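Local coordinates for protein metal transporter CNNM3 (PDB 6DFD) that probably takes part in magnesium efflux across the membrane, with a cyclic nucleotide-binding homology domain that mediates dimerization, at residues 51-56 with 76-81. The protein carries 6 engineered substitutions. Sequence-based numbering, arbitrary orientation.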
ATOM      1  N   LEU A  51      20.159 -13.401   1.752  1.00 31.94           N
ATOM      2  CA  LEU A  51      19.947 -14.011   3.064  1.00 32.49           C
ATOM      3  C   LEU A  51      18.975 -13.190   3.903  1.00 31.68           C
ATOM      4  O   LEU A  51      18.084 -13.742   4.560  1.00 33.29           O
ATOM      5  CB  LEU A  51      21.283 -14.157   3.790  1.00 33.11           C
ATOM      6  CG  LEU A  51      21.260 -14.810   5.172  1.00 35.26           C
ATOM      7  CD1 LEU A  51      20.647 -16.213   5.123  1.00 36.75           C
ATOM      8  CD2 LEU A  51      22.690 -14.856   5.733  1.00 37.13           C
ATOM      9  N   ALA A  52      19.146 -11.869   3.921  1.00 30.42           N
ATOM     10  CA  ALA A  52      18.205 -11.012   4.638  1.00 30.41           C
ATOM     11  C   ALA A  52      16.799 -11.171   4.085  1.00 29.52           C
ATOM     12  O   ALA A  52      15.813 -11.154   4.837  1.00 28.69           O
ATOM     13  CB  ALA A  52      18.636  -9.553   4.534  1.00 31.25           C
ATOM     14  N   THR A  53      16.690 -11.318   2.767  1.00 29.38           N
ATOM     15  CA  THR A  53      15.388 -11.490   2.140  1.00 29.89           C
ATOM     16  C   THR A  53      14.758 -12.806   2.582  1.00 31.94           C
ATOM     17  O   THR A  53      13.560 -12.863   2.889  1.00 31.10           O
ATOM     18  CB  THR A  53      15.540 -11.436   0.624  1.00 30.51           C
ATOM     19  OG1 THR A  53      16.110 -10.172   0.224  1.00 31.57           O
ATOM     20  CG2 THR A  53      14.190 -11.615  -0.061  1.00 31.12           C
ATOM     21  N   GLN A  54      15.554 -13.873   2.622  1.00 33.07           N
ATOM     22  CA  GLN A  54      15.040 -15.165   3.075  1.00 33.09           C
ATOM     23  C   GLN A  54      14.571 -15.087   4.518  1.00 33.94           C
ATOM     24  O   GLN A  54      13.446 -15.494   4.829  1.00 36.96           O
ATOM     25  CB  GLN A  54      16.105 -16.246   2.911  1.00 33.89           C
ATOM     26  CG  GLN A  54      15.672 -17.608   3.432  1.00 35.40           C
ATOM     27  CD  GLN A  54      16.119 -17.819   4.840  1.00 36.42           C
ATOM     28  OE1 GLN A  54      17.317 -17.850   5.115  1.00 37.57           O
ATOM     29  NE2 GLN A  54      15.168 -17.940   5.756  1.00 36.77           N
ATOM     30  N   ARG A  55      15.406 -14.550   5.422  1.00 32.47           N
ATOM     31  CA  ARG A  55      14.985 -14.448   6.820  1.00 33.58           C
ATOM     32  C   ARG A  55      13.701 -13.640   6.941  1.00 32.43           C
ATOM     33  O   ARG A  55      12.797 -13.982   7.714  1.00 30.93           O
ATOM     34  CB  ARG A  55      16.066 -13.784   7.676  1.00 38.54           C
ATOM     35  CG  ARG A  55      17.444 -14.398   7.627  1.00 45.29           C
ATOM     36  CD  ARG A  55      17.429 -15.834   8.018  1.00 51.19           C
ATOM     37  NE  ARG A  55      18.770 -16.296   8.368  1.00 51.90           N
ATOM     38  CZ  ARG A  55      19.138 -17.570   8.361  1.00 53.40           C
ATOM     39  NH1 ARG A  55      18.269 -18.510   8.010  1.00 55.34           N
ATOM     40  NH2 ARG A  55      20.376 -17.906   8.703  1.00 53.22           N
ATOM     41  N   PHE A  56      13.627 -12.532   6.207  1.00 29.25           N
ATOM     42  CA  PHE A  56      12.444 -11.687   6.258  1.00 30.23           C
ATOM     43  C   PHE A  56      11.205 -12.461   5.848  1.00 30.64           C
ATOM     44  O   PHE A  56      10.195 -12.451   6.556  1.00 32.89           O
ATOM     45  CB  PHE A  56      12.640 -10.481   5.339  1.00 29.60           C
ATOM     46  CG  PHE A  56      11.441  -9.580   5.252  1.00 31.50           C
ATOM     47  CD1 PHE A  56      11.173  -8.665   6.248  1.00 33.76           C
ATOM     48  CD2 PHE A  56      10.591  -9.639   4.167  1.00 33.96           C
ATOM     49  CE1 PHE A  56      10.075  -7.818   6.160  1.00 35.54           C
ATOM     50  CE2 PHE A  56       9.488  -8.796   4.078  1.00 34.42           C
ATOM     51  CZ  PHE A  56       9.238  -7.885   5.071  1.00 34.10           C
ATOM     52  N   HIS A  76      17.764 -21.126  -1.446  1.00 40.36           N
ATOM     53  CA  HIS A  76      18.128 -21.654  -2.756  1.00 44.08           C
ATOM     54  C   HIS A  76      17.214 -21.113  -3.853  1.00 44.42           C
ATOM     55  O   HIS A  76      17.674 -20.800  -4.956  1.00 46.34           O
ATOM     56  CB  HIS A  76      18.088 -23.180  -2.713  1.00 52.40           C
ATOM     57  CG  HIS A  76      18.509 -23.838  -3.988  1.00 67.36           C
ATOM     58  ND1 HIS A  76      17.674 -24.666  -4.708  1.00 72.87           N
ATOM     59  CD2 HIS A  76      19.681 -23.804  -4.666  1.00 72.20           C
ATOM     60  CE1 HIS A  76      18.311 -25.109  -5.777  1.00 75.10           C
ATOM     61  NE2 HIS A  76      19.531 -24.601  -5.775  1.00 73.38           N
ATOM     62  N   LEU A  77      15.912 -21.006  -3.579  1.00 43.65           N
ATOM     63  CA  LEU A  77      14.983 -20.477  -4.575  1.00 42.81           C
ATOM     64  C   LEU A  77      15.294 -19.023  -4.893  1.00 40.86           C
ATOM     65  O   LEU A  77      15.315 -18.617  -6.062  1.00 41.21           O
ATOM     66  CB  LEU A  77      13.546 -20.614  -4.073  1.00 43.23           C
ATOM     67  CG  LEU A  77      12.460 -19.897  -4.884  1.00 42.68           C
ATOM     68  CD1 LEU A  77      12.358 -20.497  -6.277  1.00 41.28           C
ATOM     69  CD2 LEU A  77      11.117 -19.980  -4.171  1.00 44.47           C
ATOM     70  N   LEU A  78      15.521 -18.216  -3.857  1.00 38.14           N
ATOM     71  CA  LEU A  78      15.775 -16.794  -4.058  1.00 37.64           C
ATOM     72  C   LEU A  78      17.058 -16.541  -4.830  1.00 40.12           C
ATOM     73  O   LEU A  78      17.242 -15.442  -5.362  1.00 40.98           O
ATOM     74  CB  LEU A  78      15.839 -16.096  -2.702  1.00 37.27           C
ATOM     75  CG  LEU A  78      14.537 -16.057  -1.910  1.00 40.48           C
ATOM     76  CD1 LEU A  78      14.804 -15.438  -0.564  1.00 45.04           C
ATOM     77  CD2 LEU A  78      13.455 -15.284  -2.624  1.00 40.75           C
ATOM     78  N   LYS A  79      17.949 -17.521  -4.894  1.00 44.21           N
ATOM     79  CA  LYS A  79      19.196 -17.389  -5.627  1.00 49.28           C
ATOM     80  C   LYS A  79      19.055 -17.741  -7.100  1.00 51.66           C
ATOM     81  O   LYS A  79      20.005 -17.533  -7.864  1.00 56.75           O
ATOM     82  CB  LYS A  79      20.273 -18.286  -5.006  1.00 53.20           C
ATOM     83  CG  LYS A  79      20.815 -17.816  -3.662  1.00 57.05           C
ATOM     84  CD  LYS A  79      21.919 -18.750  -3.195  1.00 65.15           C
ATOM     85  CE  LYS A  79      22.531 -18.314  -1.875  1.00 72.91           C
ATOM     86  NZ  LYS A  79      23.306 -19.437  -1.276  1.00 78.88           N
ATOM     87  N   HIS A  80      17.914 -18.275  -7.523  1.00 46.92           N
ATOM     88  CA  HIS A  80      17.782 -18.678  -8.914  1.00 47.46           C
ATOM     89  C   HIS A  80      17.702 -17.451  -9.822  1.00 45.64           C
ATOM     90  O   HIS A  80      17.033 -16.466  -9.485  1.00 43.67           O
ATOM     91  CB  HIS A  80      16.552 -19.557  -9.118  1.00 54.72           C
ATOM     92  CG  HIS A  80      16.533 -20.247 -10.445  1.00 68.01           C
ATOM     93  ND1 HIS A  80      16.289 -19.578 -11.624  1.00 72.13           N
ATOM     94  CD2 HIS A  80      16.750 -21.539 -10.783  1.00 73.07           C
ATOM     95  CE1 HIS A  80      16.345 -20.430 -12.632  1.00 74.88           C
ATOM     96  NE2 HIS A  80      16.623 -21.627 -12.150  1.00 74.43           N
ATOM     97  N   PRO A  81      18.363 -17.479 -10.988  1.00 51.84           N
ATOM     98  CA  PRO A  81      18.343 -16.291 -11.859  1.00 53.05           C
ATOM     99  C   PRO A  81      16.950 -15.805 -12.226  1.00 48.73           C
ATOM    100  O   PRO A  81      16.730 -14.588 -12.263  1.00 46.68           O
ATOM    101  CB  PRO A  81      19.123 -16.760 -13.097  1.00 58.96           C
ATOM    102  CG  PRO A  81      20.033 -17.813 -12.589  1.00 60.87           C
ATOM    103  CD  PRO A  81      19.289 -18.512 -11.494  1.00 58.02           C
TER
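Q54 NE2 is gripped twice, by OE2 of E71 and by OG of S58. The amide points away from L78, and CB of Q54 meets that leucine instead. CG of Q54 is anti to the backbone N (chi1 177°). The chain then bends at chi2 (-94°), which turns the amide off toward E71. E71 OE2 also takes a salt bridge from R55 NH1, so one carboxylate oxygen near the start of helix 71-78 ties two successive residues of helix 47-60.

The contact with L78 is apolar and small. A single methyl, L78 CD1, does the touching. It sits over the backbone of Q54, with CD1 3.6 Å from Q54 N and 3.7 Å from Q54 CA. Its distance to Q54 CB is 3.8 Å. On the T53 side, L78 CD1 lies 3.9 Å from T53 CG2. CG2 of T53 is anti to its backbone N, which puts the methyl beside L78. T53 OG1 is hydrogen-bonded to L49 O, one turn back in its own helix.

T53, Q54 and L78 are all buried. The side chain of L78 also touches I192 of strand 189-195, and T53 packs on L115 and F135. L78 thus lies between helix 47-60 and a sheet of the beta-barrel domain. N84 ND2 bonds to both L78 O and H80 O, bridging the two carbonyls. Q54 also packs on L74 and L75. L78 meets T53 and Q54 through non-directional methyl packing, while directional polar bonds between the helices run from Q54 and R55 to E71.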